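Local coordinates for protein quinone oxidoreductase 1 (Escherichia coli, PDB 1QOR) that catalyses the NADPH-dependent reduction of quinones to 1,4-benzosemiquinones, working as a homodimer of the zinc-containing alcohol dehydrogenase family, at residues I38-I43 with E312-R317; T45-G50 with S59-E64; T221-L226 with N254-L259. All coordinates share one frame; numbering follows the deposited sequence.

Contact 1 (I38-I43 with E312-R317); sequences IGINFI and EILESR. With NDP (NADPH dihydro-nicotinamide-adenine-dinucleotide phosphate), chain D.
L314 carries the apolar part of this contact, placing its branches against I40 and F42 beside bound NADPH. Its CG stands anti to the backbone N (chi1 175°), which sends L314 CD2 to I40 CG2 at 3.9 Å as the two side chains pass in opposite directions, while CD1 turns to the diphosphate of NADPH. L314 CG lies 4.0 Å from F42 CD2, the ring meeting it obliquely. The same ring also touches the cofactor, F42 CZ lying 3.8 Å from C2A of the adenine.

F42 and R317 spend polar groups on NADPH. F42 N donates to O2N of the nicotinamide-side phosphate (3.0 Å, 148° at the hydrogen). R317 NH2 donates to O2X of the 2'-phosphate at 2.8 Å. A weak bond runs from R317 NE to O3X; the phosphorus sits in the guanidinium plane, at its edge, and N7A lies 3.5 Å above one face. With an alanine in place of R317, the 2'-phosphate is likely to lose this charged partner and the adenine its cover on that side.

R317 ends helix 307-315 in a Schellman motif. That helix packs through L314 and E315 on T45 of helix 42-49, and I40 continues from strand 37-39 to touch L325 of strand 324-326.

Contact 2 (T45-G50 with S59-E64); sequences TYIRSG and SGLGTE. With NDP (NADPH dihydro-nicotinamide-adenine-dinucleotide phosphate), chain D.
Within the GroES-like domain, I47 of helix 42-49 packs on L61 of the loop that leads into strand 65-72. The closest approach is I47 CG2 to L61 CD2, 3.7 Å, two methyls on side chains that run alongside one another, pointing opposite ways. I47 puts CG2 anti to its backbone N, with CG1 beside that N (chi1 -72°), and it is the CG2 branch that meets the leucine. The other L61 methyl, CD1, lies at the base of R48, 4.5 Å from R48 CB. Beyond that point the arginine turns away from the loop, to a salt bridge with E315 and a bond from NH1 to G11 O.

The helix closes here in a Schellman motif: G50 takes positive phi, and G50 N bonds to I47 O at 3.2 Å with a weaker bond to Y46 O. One turn back, T45 O accepts twice from the same residue, from S49 N and from S49 OG, both at 3.0 Å. On the loop, S59 OG donates to G60 O at 2.9 Å, in the carbonyl plane and on a lone pair.

Y46, on the same helix, carries its hydroxyl to NADPH. Y46 OH donates to O2D of the nicotinamide ribose at 2.7 Å and also receives N240 N, while the ring meets that of Y52 at about 60°.

Contact 3 (T221-L226 with N254-L259); sequences TWERSL and NQKGSL
N254 O, just ahead of the residues that meet L226, is gripped by two backbone N-H groups, G257 N at 2.9 Å and S258 N at 3.2 Å, which reach it from the same face of its carbonyl plane. They lie at the Schellman motif that closes helix 251-255, where G257 turns to positive phi; a CB here would collide with the carbonyl oxygen of K256, which calls for glycine.

The setting is the Rossmann-fold coenzyme domain, a parallel sheet with strand order 3-2-1-4-5-6. Helix 222-227 belongs to the beta-alpha-beta crossover from strand 210-215 to its neighbour 233-237, and the chain then runs through helix 251-255 to the last strand of this chain's sheet, 260-262. The contact therefore joins two successive connections of the sheet, near its edge within this chain.

L226 supplies the apolar centre. Its CB lies 3.9 Å from K256 CG, and its CD2 meets L259 CD1 at 4.0 Å, the two leucines crossing at a slant. With L226 CG anti to the carbonyl carbon (chi1 -64°), the other methyl, CD1, sits 3.4 Å above the W222 ring plane, displaced toward the rim. L226 also touches M235 of strand 233-237, so it lies between sheet and turn.

The second subunit meets this turn: S258 OG bonds to S265 N of that subunit, and L259 O receives T262 OG1 of the same neighbour.

K256 folds back toward the helix, its chain bent at chi2 and chi4, to a salt bridge between NZ and D227 OD1. E223 offers a second negative charge, too distant for a bond, with OE2 5.6 Å from K256 NZ.

Overall arrangement
Contacts 1 and 2 are buried and share helix 42-49, their centres 11 Å apart; contact 3 is only partly buried, about 29 and 31 Å from them between centres. The first two are joined directly by the R48-E315 salt bridge, and N41 ND2 probably bonds to E64 OE1. Both also touch NADPH, contact 1 at its phosphates and adenine, contact 2 at the nicotinamide ribose. Contact 3 lies away from the NADPH site in the coenzyme domain, beside the second subunit. All three pack aliphatic groups, but their charges differ in use: R317 of contact 1 serves the cofactor, R48 of contact 2 ties its helix to 307-315, and K256 of contact 3 pairs with D227 of the helix it packs on.

Contact 1 (I38-I43 with E312-R317)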
loop_
_atom_site.group_PDB
_atom_site.type_symbol
_atom_site.label_atom_id
_atom_site.label_comp_id
_atom_site.label_asym_id
_atom_site.label_seq_id
_atom_site.Cartn_x
_atom_site.Cartn_y
_atom_site.Cartn_z
ATOM N N ILE A 38 25.729 9.559 21.426
ATOM C CA ILE A 38 24.425 10.004 20.912
ATOM C C ILE A 38 24.304 9.721 19.402
ATOM O O ILE A 38 25.156 10.150 18.618
ATOM C CB ILE A 38 24.283 11.568 21.130
ATOM C CG1 ILE A 38 24.472 11.912 22.621
ATOM C CG2 ILE A 38 22.923 12.112 20.578
ATOM C CD1 ILE A 38 24.640 13.404 22.891
ATOM N N GLY A 39 23.231 9.054 18.996
ATOM C CA GLY A 39 23.067 8.765 17.591
ATOM C C GLY A 39 22.545 9.956 16.815
ATOM O O GLY A 39 21.873 10.837 17.378
ATOM N N ILE A 40 22.932 10.042 15.547
ATOM C CA ILE A 40 22.456 11.080 14.647
ATOM C C ILE A 40 21.547 10.326 13.660
ATOM O O ILE A 40 21.875 9.213 13.196
ATOM C CB ILE A 40 23.614 11.766 13.897
ATOM C CG1 ILE A 40 24.491 12.518 14.922
ATOM C CG2 ILE A 40 23.070 12.695 12.758
ATOM C CD1 ILE A 40 25.752 13.092 14.366
ATOM N N ASN A 41 20.402 10.904 13.348
ATOM C CA ASN A 41 19.462 10.224 12.464
ATOM C C ASN A 41 18.896 11.229 11.494
ATOM O O ASN A 41 18.712 12.421 11.845
ATOM C CB ASN A 41 18.369 9.538 13.282
ATOM C CG ASN A 41 18.880 8.303 13.995
ATOM O OD1 ASN A 41 19.094 7.265 13.379
ATOM N ND2 ASN A 41 19.064 8.396 15.303
ATOM N N PHE A 42 18.592 10.770 10.282
ATOM C CA PHE A 42 18.093 11.710 9.297
ATOM C C PHE A 42 16.792 12.389 9.761
ATOM O O PHE A 42 16.586 13.559 9.474
ATOM C CB PHE A 42 17.962 11.073 7.907
ATOM C CG PHE A 42 18.262 12.033 6.787
ATOM C CD1 PHE A 42 17.293 12.943 6.345
ATOM C CD2 PHE A 42 19.524 12.070 6.221
ATOM C CE1 PHE A 42 17.588 13.867 5.368
ATOM C CE2 PHE A 42 19.848 12.990 5.231
ATOM C CZ PHE A 42 18.897 13.892 4.798
ATOM N N ILE A 43 15.938 11.689 10.505
ATOM C CA ILE A 43 14.714 12.328 11.000
ATOM C C ILE A 43 15.052 13.588 11.854
ATOM O O ILE A 43 14.264 14.546 11.894
ATOM C CB ILE A 43 13.827 11.330 11.788
ATOM C CG1 ILE A 43 12.474 11.966 12.161
ATOM C CG2 ILE A 43 14.571 10.797 13.032
ATOM C CD1 ILE A 43 11.477 10.964 12.782
ATOM N N GLU A 312 25.255 19.613 8.731
ATOM C CA GLU A 312 25.666 20.073 7.401
ATOM C C GLU A 312 26.300 18.910 6.622
ATOM O O GLU A 312 25.949 18.658 5.456
ATOM C CB GLU A 312 26.657 21.235 7.495
ATOM C CG GLU A 312 26.211 22.324 8.446
ATOM C CD GLU A 312 27.181 23.493 8.544
ATOM O OE1 GLU A 312 28.369 23.273 8.185
ATOM O OE2 GLU A 312 26.763 24.613 8.982
ATOM N N ILE A 313 27.152 18.148 7.311
ATOM C CA ILE A 313 27.828 17.034 6.686
ATOM C C ILE A 313 26.852 15.931 6.284
ATOM O O ILE A 313 26.873 15.471 5.128
ATOM C CB ILE A 313 28.966 16.517 7.571
ATOM C CG1 ILE A 313 30.063 17.581 7.597
ATOM C CG2 ILE A 313 29.561 15.197 7.011
ATOM C CD1 ILE A 313 31.097 17.314 8.639
ATOM N N LEU A 314 25.963 15.553 7.197
ATOM C CA LEU A 314 24.978 14.522 6.895
ATOM C C LEU A 314 24.166 14.899 5.681
ATOM O O LEU A 314 24.070 14.122 4.728
ATOM C CB LEU A 314 24.041 14.300 8.083
ATOM C CG LEU A 314 22.891 13.334 7.875
ATOM C CD1 LEU A 314 23.441 11.922 7.714
ATOM C CD2 LEU A 314 21.927 13.412 9.074
ATOM N N GLU A 315 23.670 16.128 5.659
ATOM C CA GLU A 315 22.831 16.574 4.555
ATOM C C GLU A 315 23.539 16.705 3.220
ATOM O O GLU A 315 22.884 16.628 2.157
ATOM C CB GLU A 315 22.165 17.900 4.900
ATOM C CG GLU A 315 21.070 17.762 5.927
ATOM C CD GLU A 315 20.320 19.064 6.163
ATOM O OE1 GLU A 315 20.789 20.128 5.715
ATOM O OE2 GLU A 315 19.235 19.029 6.771
ATOM N N SER A 316 24.857 16.919 3.261
ATOM C CA SER A 316 25.620 17.081 2.037
ATOM C C SER A 316 25.850 15.740 1.315
ATOM O O SER A 316 26.419 15.712 0.222
ATOM C CB SER A 316 26.949 17.749 2.337
ATOM O OG SER A 316 27.758 16.938 3.192
ATOM N N ARG A 317 25.420 14.635 1.922
ATOM C CA ARG A 317 25.564 13.307 1.324
ATOM C C ARG A 317 27.005 12.784 1.373
ATOM O O ARG A 317 27.333 11.764 0.747
ATOM C CB ARG A 317 25.035 13.301 -0.127
ATOM C CG ARG A 317 23.607 13.874 -0.258
ATOM C CD ARG A 317 23.151 14.008 -1.718
ATOM N NE ARG A 317 22.966 12.703 -2.321
ATOM C CZ ARG A 317 22.306 12.464 -3.447
ATOM N NH1 ARG A 317 21.763 13.458 -4.111
ATOM N NH2 ARG A 317 22.138 11.223 -3.873
HETATM P PA NDP D . 21.782 8.126 5.727
HETATM O O1A NDP D . 23.018 8.006 6.541
HETATM O O2A NDP D . 21.354 6.960 4.910
HETATM O O5B NDP D . 21.810 9.416 4.867
HETATM C C5B NDP D . 20.897 9.672 3.833
HETATM C C4B NDP D . 21.487 9.196 2.540
HETATM O O4B NDP D . 20.370 9.264 1.664
HETATM C C3B NDP D . 22.565 10.075 1.890
HETATM O O3B NDP D . 23.865 9.738 2.442
HETATM C C2B NDP D . 22.310 9.862 0.406
HETATM O O2B NDP D . 23.138 8.794 -0.037
HETATM C C1B NDP D . 20.761 9.506 0.321
HETATM N N9A NDP D . 20.160 10.639 -0.399
HETATM C C8A NDP D . 19.593 10.630 -1.606
HETATM N N7A NDP D . 19.207 11.869 -1.936
HETATM C C5A NDP D . 19.553 12.611 -0.907
HETATM C C6A NDP D . 19.375 13.985 -0.817
HETATM N N6A NDP D . 18.814 14.708 -1.778
HETATM N N1A NDP D . 19.818 14.551 0.307
HETATM C C2A NDP D . 20.407 13.844 1.312
HETATM N N3A NDP D . 20.578 12.524 1.210
HETATM C C4A NDP D . 20.155 11.886 0.079
HETATM O O3 NDP D . 20.661 8.350 6.832
HETATM P PN NDP D . 19.980 7.466 7.951
HETATM O O1N NDP D . 20.560 6.076 8.012
HETATM O O2N NDP D . 19.896 8.282 9.220
HETATM O O5D NDP D . 18.464 7.390 7.311
HETATM C C5D NDP D . 18.149 6.885 6.021
HETATM C C4D NDP D . 16.724 7.155 5.671
HETATM O O4D NDP D . 15.846 6.322 6.462
HETATM C C3D NDP D . 16.295 8.596 5.920
HETATM O O3D NDP D . 15.458 9.049 4.852
HETATM C C2D NDP D . 15.510 8.461 7.244
HETATM O O2D NDP D . 14.600 9.517 7.420
HETATM C C1D NDP D . 14.788 7.154 7.084
HETATM N N1N NDP D . 14.443 6.317 8.265
HETATM C C2N NDP D . 13.174 5.809 8.384
HETATM C C3N NDP D . 12.879 5.024 9.485
HETATM C C7N NDP D . 11.498 4.404 9.648
HETATM O O7N NDP D . 11.240 3.671 10.596
HETATM N N7N NDP D . 10.639 4.716 8.701
HETATM C C4N NDP D . 13.829 4.738 10.452
HETATM C C5N NDP D . 15.120 5.262 10.312
HETATM C C6N NDP D . 15.410 6.057 9.216
HETATM P P2B NDP D . 23.660 8.711 -1.616
HETATM O O1X NDP D . 24.246 7.359 -1.737
HETATM O O2X NDP D . 22.459 8.894 -2.440
HETATM O O3X NDP D . 24.618 9.829 -1.717
#

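Contact 2 (T45-G50 with S59-E64)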
loop_
_atom_site.group_PDB
_atom_site.type_symbol
_atom_site.label_atom_id
_atom_site.label_comp_id
_atom_site.label_asym_id
_atom_site.label_seq_id
_atom_site.Cartn_x
_atom_site.Cartn_y
_atom_site.Cartn_z
ATOM N N THR A 45 16.966 15.919 11.100
ATOM C CA THR A 45 16.925 17.070 10.202
ATOM C C THR A 45 15.454 17.440 9.780
ATOM O O THR A 45 15.182 18.585 9.413
ATOM C CB THR A 45 17.791 16.852 8.900
ATOM O OG1 THR A 45 17.191 15.826 8.084
ATOM C CG2 THR A 45 19.251 16.482 9.227
ATOM N N TYR A 46 14.539 16.477 9.751
ATOM C CA TYR A 46 13.156 16.772 9.368
ATOM C C TYR A 46 12.521 17.679 10.471
ATOM O O TYR A 46 11.756 18.639 10.183
ATOM C CB TYR A 46 12.326 15.492 9.275
ATOM C CG TYR A 46 12.788 14.461 8.272
ATOM C CD1 TYR A 46 13.541 14.817 7.143
ATOM C CD2 TYR A 46 12.502 13.099 8.476
ATOM C CE1 TYR A 46 14.010 13.828 6.248
ATOM C CE2 TYR A 46 12.957 12.107 7.594
ATOM C CZ TYR A 46 13.714 12.470 6.486
ATOM O OH TYR A 46 14.200 11.470 5.656
ATOM N N ILE A 47 12.807 17.331 11.724
ATOM C CA ILE A 47 12.316 18.067 12.864
ATOM C C ILE A 47 12.926 19.475 12.926
ATOM O O ILE A 47 12.195 20.478 12.980
ATOM C CB ILE A 47 12.561 17.232 14.127
ATOM C CG1 ILE A 47 11.599 16.058 14.115
ATOM C CG2 ILE A 47 12.375 18.035 15.408
ATOM C CD1 ILE A 47 11.984 15.058 15.110
ATOM N N ARG A 48 14.241 19.562 12.791
ATOM C CA ARG A 48 14.928 20.844 12.811
ATOM C C ARG A 48 14.448 21.781 11.687
ATOM O O ARG A 48 14.276 22.973 11.905
ATOM C CB ARG A 48 16.436 20.598 12.655
ATOM C CG ARG A 48 17.348 21.794 12.888
ATOM C CD ARG A 48 17.896 22.296 11.595
ATOM N NE ARG A 48 18.690 21.284 10.956
ATOM C CZ ARG A 48 18.752 21.004 9.651
ATOM N NH1 ARG A 48 18.072 21.652 8.731
ATOM N NH2 ARG A 48 19.489 19.984 9.286
ATOM N N SER A 49 14.264 21.247 10.476
ATOM C CA SER A 49 13.867 22.050 9.323
ATOM C C SER A 49 12.371 22.388 9.307
ATOM O O SER A 49 11.956 23.296 8.592
ATOM C CB SER A 49 14.259 21.341 8.001
ATOM O OG SER A 49 13.374 20.273 7.735
ATOM N N GLY A 50 11.583 21.696 10.123
ATOM C CA GLY A 50 10.171 21.965 10.149
ATOM C C GLY A 50 9.295 21.031 9.324
ATOM O O GLY A 50 8.080 21.219 9.313
ATOM N N SER A 59 12.893 23.700 21.255
ATOM C CA SER A 59 12.848 22.252 21.356
ATOM C C SER A 59 14.221 21.649 21.340
ATOM O O SER A 59 15.176 22.252 20.807
ATOM C CB SER A 59 12.042 21.687 20.189
ATOM O OG SER A 59 11.955 20.277 20.255
ATOM N N GLY A 60 14.335 20.505 22.010
ATOM C CA GLY A 60 15.569 19.739 21.980
ATOM C C GLY A 60 15.474 18.866 20.705
ATOM O O GLY A 60 14.497 18.976 19.934
ATOM N N LEU A 61 16.418 17.942 20.523
ATOM C CA LEU A 61 16.463 17.087 19.336
ATOM C C LEU A 61 16.999 15.679 19.664
ATOM O O LEU A 61 17.633 15.470 20.700
ATOM C CB LEU A 61 17.420 17.722 18.331
ATOM C CG LEU A 61 16.984 18.193 16.948
ATOM C CD1 LEU A 61 18.149 18.120 15.996
ATOM C CD2 LEU A 61 15.839 17.354 16.452
ATOM N N GLY A 62 16.768 14.725 18.759
ATOM C CA GLY A 62 17.292 13.385 18.949
ATOM C C GLY A 62 16.510 12.517 19.895
ATOM O O GLY A 62 15.986 13.006 20.899
ATOM N N THR A 63 16.324 11.252 19.527
ATOM C CA THR A 63 15.619 10.305 20.370
ATOM C C THR A 63 16.479 9.066 20.627
ATOM O O THR A 63 15.966 8.095 21.200
ATOM C CB THR A 63 14.330 9.795 19.719
ATOM O OG1 THR A 63 14.658 9.073 18.522
ATOM C CG2 THR A 63 13.415 10.946 19.398
ATOM N N GLU A 64 17.762 9.099 20.230
ATOM C CA GLU A 64 18.651 7.927 20.390
ATOM C C GLU A 64 19.954 8.191 21.129
ATOM O O GLU A 64 20.688 9.107 20.785
ATOM C CB GLU A 64 19.026 7.354 19.020
ATOM C CG GLU A 64 19.781 6.033 19.097
ATOM C CD GLU A 64 20.349 5.565 17.742
ATOM O OE1 GLU A 64 20.513 6.374 16.801
ATOM O OE2 GLU A 64 20.624 4.357 17.613
HETATM P PA NDP D . 21.782 8.126 5.727
HETATM O O1A NDP D . 23.018 8.006 6.541
HETATM O O2A NDP D . 21.354 6.960 4.910
HETATM O O5B NDP D . 21.810 9.416 4.867
HETATM C C5B NDP D . 20.897 9.672 3.833
HETATM C C4B NDP D . 21.487 9.196 2.540
HETATM O O4B NDP D . 20.370 9.264 1.664
HETATM C C3B NDP D . 22.565 10.075 1.890
HETATM O O3B NDP D . 23.865 9.738 2.442
HETATM C C2B NDP D . 22.310 9.862 0.406
HETATM O O2B NDP D . 23.138 8.794 -0.037
HETATM C C1B NDP D . 20.761 9.506 0.321
HETATM N N9A NDP D . 20.160 10.639 -0.399
HETATM C C8A NDP D . 19.593 10.630 -1.606
HETATM N N7A NDP D . 19.207 11.869 -1.936
HETATM C C5A NDP D . 19.553 12.611 -0.907
HETATM C C6A NDP D . 19.375 13.985 -0.817
HETATM N N6A NDP D . 18.814 14.708 -1.778
HETATM N N1A NDP D . 19.818 14.551 0.307
HETATM C C2A NDP D . 20.407 13.844 1.312
HETATM N N3A NDP D . 20.578 12.524 1.210
HETATM C C4A NDP D . 20.155 11.886 0.079
HETATM O O3 NDP D . 20.661 8.350 6.832
HETATM P PN NDP D . 19.980 7.466 7.951
HETATM O O1N NDP D . 20.560 6.076 8.012
HETATM O O2N NDP D . 19.896 8.282 9.220
HETATM O O5D NDP D . 18.464 7.390 7.311
HETATM C C5D NDP D . 18.149 6.885 6.021
HETATM C C4D NDP D . 16.724 7.155 5.671
HETATM O O4D NDP D . 15.846 6.322 6.462
HETATM C C3D NDP D . 16.295 8.596 5.920
HETATM O O3D NDP D . 15.458 9.049 4.852
HETATM C C2D NDP D . 15.510 8.461 7.244
HETATM O O2D NDP D . 14.600 9.517 7.420
HETATM C C1D NDP D . 14.788 7.154 7.084
HETATM N N1N NDP D . 14.443 6.317 8.265
HETATM C C2N NDP D . 13.174 5.809 8.384
HETATM C C3N NDP D . 12.879 5.024 9.485
HETATM C C7N NDP D . 11.498 4.404 9.648
HETATM O O7N NDP D . 11.240 3.671 10.596
HETATM N N7N NDP D . 10.639 4.716 8.701
HETATM C C4N NDP D . 13.829 4.738 10.452
HETATM C C5N NDP D . 15.120 5.262 10.312
HETATM C C6N NDP D . 15.410 6.057 9.216
HETATM P P2B NDP D . 23.660 8.711 -1.616
HETATM O O1X NDP D . 24.246 7.359 -1.737
HETATM O O2X NDP D . 22.459 8.894 -2.440
HETATM O O3X NDP D . 24.618 9.829 -1.717
#

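Contact 3 (T221-L226 with N254-L259)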
loop_
_atom_site.group_PDB
_atom_site.type_symbol
_atom_site.label_atom_id
_atom_site.label_comp_id
_atom_site.label_asym_id
_atom_site.label_seq_id
_atom_site.Cartn_x
_atom_site.Cartn_y
_atom_site.Cartn_z
ATOM N N THR A 221 13.203 9.343 -6.319
ATOM C CA THR A 221 13.165 7.993 -6.865
ATOM C C THR A 221 11.800 7.340 -6.989
ATOM O O THR A 221 11.681 6.214 -7.497
ATOM C CB THR A 221 14.060 7.062 -6.012
ATOM O OG1 THR A 221 13.752 7.244 -4.609
ATOM C CG2 THR A 221 15.538 7.379 -6.256
ATOM N N TRP A 222 10.776 8.049 -6.539
ATOM C CA TRP A 222 9.418 7.541 -6.551
ATOM C C TRP A 222 8.993 6.793 -7.821
ATOM O O TRP A 222 8.597 5.629 -7.775
ATOM C CB TRP A 222 8.431 8.703 -6.222
ATOM C CG TRP A 222 6.936 8.322 -6.292
ATOM C CD1 TRP A 222 6.031 8.770 -7.206
ATOM C CD2 TRP A 222 6.226 7.373 -5.451
ATOM N NE1 TRP A 222 4.821 8.161 -6.996
ATOM C CE2 TRP A 222 4.907 7.303 -5.931
ATOM C CE3 TRP A 222 6.583 6.594 -4.339
ATOM C CZ2 TRP A 222 3.928 6.477 -5.343
ATOM C CZ3 TRP A 222 5.602 5.776 -3.742
ATOM C CH2 TRP A 222 4.290 5.727 -4.252
ATOM N N GLU A 223 9.020 7.481 -8.942
ATOM C CA GLU A 223 8.600 6.894 -10.198
ATOM C C GLU A 223 9.532 5.742 -10.651
ATOM O O GLU A 223 9.051 4.655 -11.041
ATOM C CB GLU A 223 8.476 8.005 -11.248
ATOM C CG GLU A 223 7.020 8.248 -11.741
ATOM C CD GLU A 223 6.317 9.458 -11.074
ATOM O OE1 GLU A 223 7.036 10.299 -10.438
ATOM O OE2 GLU A 223 5.046 9.574 -11.201
ATOM N N ARG A 224 10.847 5.954 -10.542
ATOM C CA ARG A 224 11.815 4.911 -10.899
ATOM C C ARG A 224 11.596 3.619 -10.077
ATOM O O ARG A 224 11.493 2.526 -10.652
ATOM C CB ARG A 224 13.262 5.441 -10.808
ATOM C CG ARG A 224 13.584 6.364 -11.985
ATOM C CD ARG A 224 14.963 7.037 -11.956
ATOM N NE ARG A 224 15.123 7.908 -10.800
ATOM C CZ ARG A 224 16.299 8.314 -10.319
ATOM N NH1 ARG A 224 17.431 7.949 -10.910
ATOM N NH2 ARG A 224 16.356 8.985 -9.171
ATOM N N SER A 225 11.334 3.762 -8.772
ATOM C CA SER A 225 11.107 2.605 -7.930
ATOM C C SER A 225 9.849 1.825 -8.302
ATOM O O SER A 225 9.859 0.573 -8.318
ATOM C CB SER A 225 11.076 3.021 -6.489
ATOM O OG SER A 225 12.372 3.429 -6.071
ATOM N N LEU A 226 8.757 2.541 -8.622
ATOM C CA LEU A 226 7.527 1.847 -9.001
ATOM C C LEU A 226 7.766 1.030 -10.291
ATOM O O LEU A 226 7.235 -0.078 -10.460
ATOM C CB LEU A 226 6.377 2.850 -9.178
ATOM C CG LEU A 226 5.958 3.602 -7.887
ATOM C CD1 LEU A 226 4.808 4.559 -8.211
ATOM C CD2 LEU A 226 5.531 2.638 -6.776
ATOM N N ASN A 254 -2.288 1.417 -9.956
ATOM C CA ASN A 254 -3.060 0.531 -10.825
ATOM C C ASN A 254 -2.252 0.353 -12.126
ATOM O O ASN A 254 -1.934 -0.780 -12.534
ATOM C CB ASN A 254 -4.419 1.177 -11.124
ATOM C CG ASN A 254 -5.330 0.303 -11.995
ATOM O OD1 ASN A 254 -6.452 0.711 -12.307
ATOM N ND2 ASN A 254 -4.893 -0.897 -12.342
ATOM N N GLN A 255 -1.916 1.475 -12.749
ATOM C CA GLN A 255 -1.170 1.466 -13.986
ATOM C C GLN A 255 0.123 0.685 -13.871
ATOM O O GLN A 255 0.431 -0.114 -14.723
ATOM C CB GLN A 255 -0.814 2.867 -14.379
ATOM C CG GLN A 255 -1.970 3.706 -14.738
ATOM C CD GLN A 255 -1.544 5.158 -14.816
ATOM O OE1 GLN A 255 -2.318 6.082 -14.477
ATOM N NE2 GLN A 255 -0.275 5.379 -15.207
ATOM N N LYS A 256 0.845 0.898 -12.782
ATOM C CA LYS A 256 2.106 0.238 -12.569
ATOM C C LYS A 256 2.010 -1.235 -12.207
ATOM O O LYS A 256 3.037 -1.852 -11.942
ATOM C CB LYS A 256 2.925 1.013 -11.541
ATOM C CG LYS A 256 3.995 1.928 -12.147
ATOM C CD LYS A 256 3.442 3.008 -13.015
ATOM C CE LYS A 256 4.494 3.557 -13.996
ATOM N NZ LYS A 256 5.499 4.394 -13.293
ATOM N N GLY A 257 0.807 -1.811 -12.199
ATOM C CA GLY A 257 0.664 -3.225 -11.877
ATOM C C GLY A 257 -0.104 -3.650 -10.633
ATOM O O GLY A 257 0.152 -4.755 -10.120
ATOM N N SER A 258 -1.081 -2.840 -10.173
ATOM C CA SER A 258 -1.864 -3.162 -8.965
ATOM C C SER A 258 -0.897 -3.362 -7.789
ATOM O O SER A 258 -0.961 -4.343 -7.058
ATOM C CB SER A 258 -2.683 -4.432 -9.179
ATOM O OG SER A 258 -3.669 -4.252 -10.196
ATOM N N LEU A 259 -0.017 -2.385 -7.612
ATOM C CA LEU A 259 1.001 -2.416 -6.586
ATOM C C LEU A 259 0.454 -2.041 -5.212
ATOM O O LEU A 259 -0.660 -1.495 -5.096
ATOM C CB LEU A 259 2.079 -1.395 -6.962
ATOM C CG LEU A 259 2.727 -1.520 -8.357
ATOM C CD1 LEU A 259 3.745 -0.403 -8.607
ATOM C CD2 LEU A 259 3.403 -2.891 -8.445
#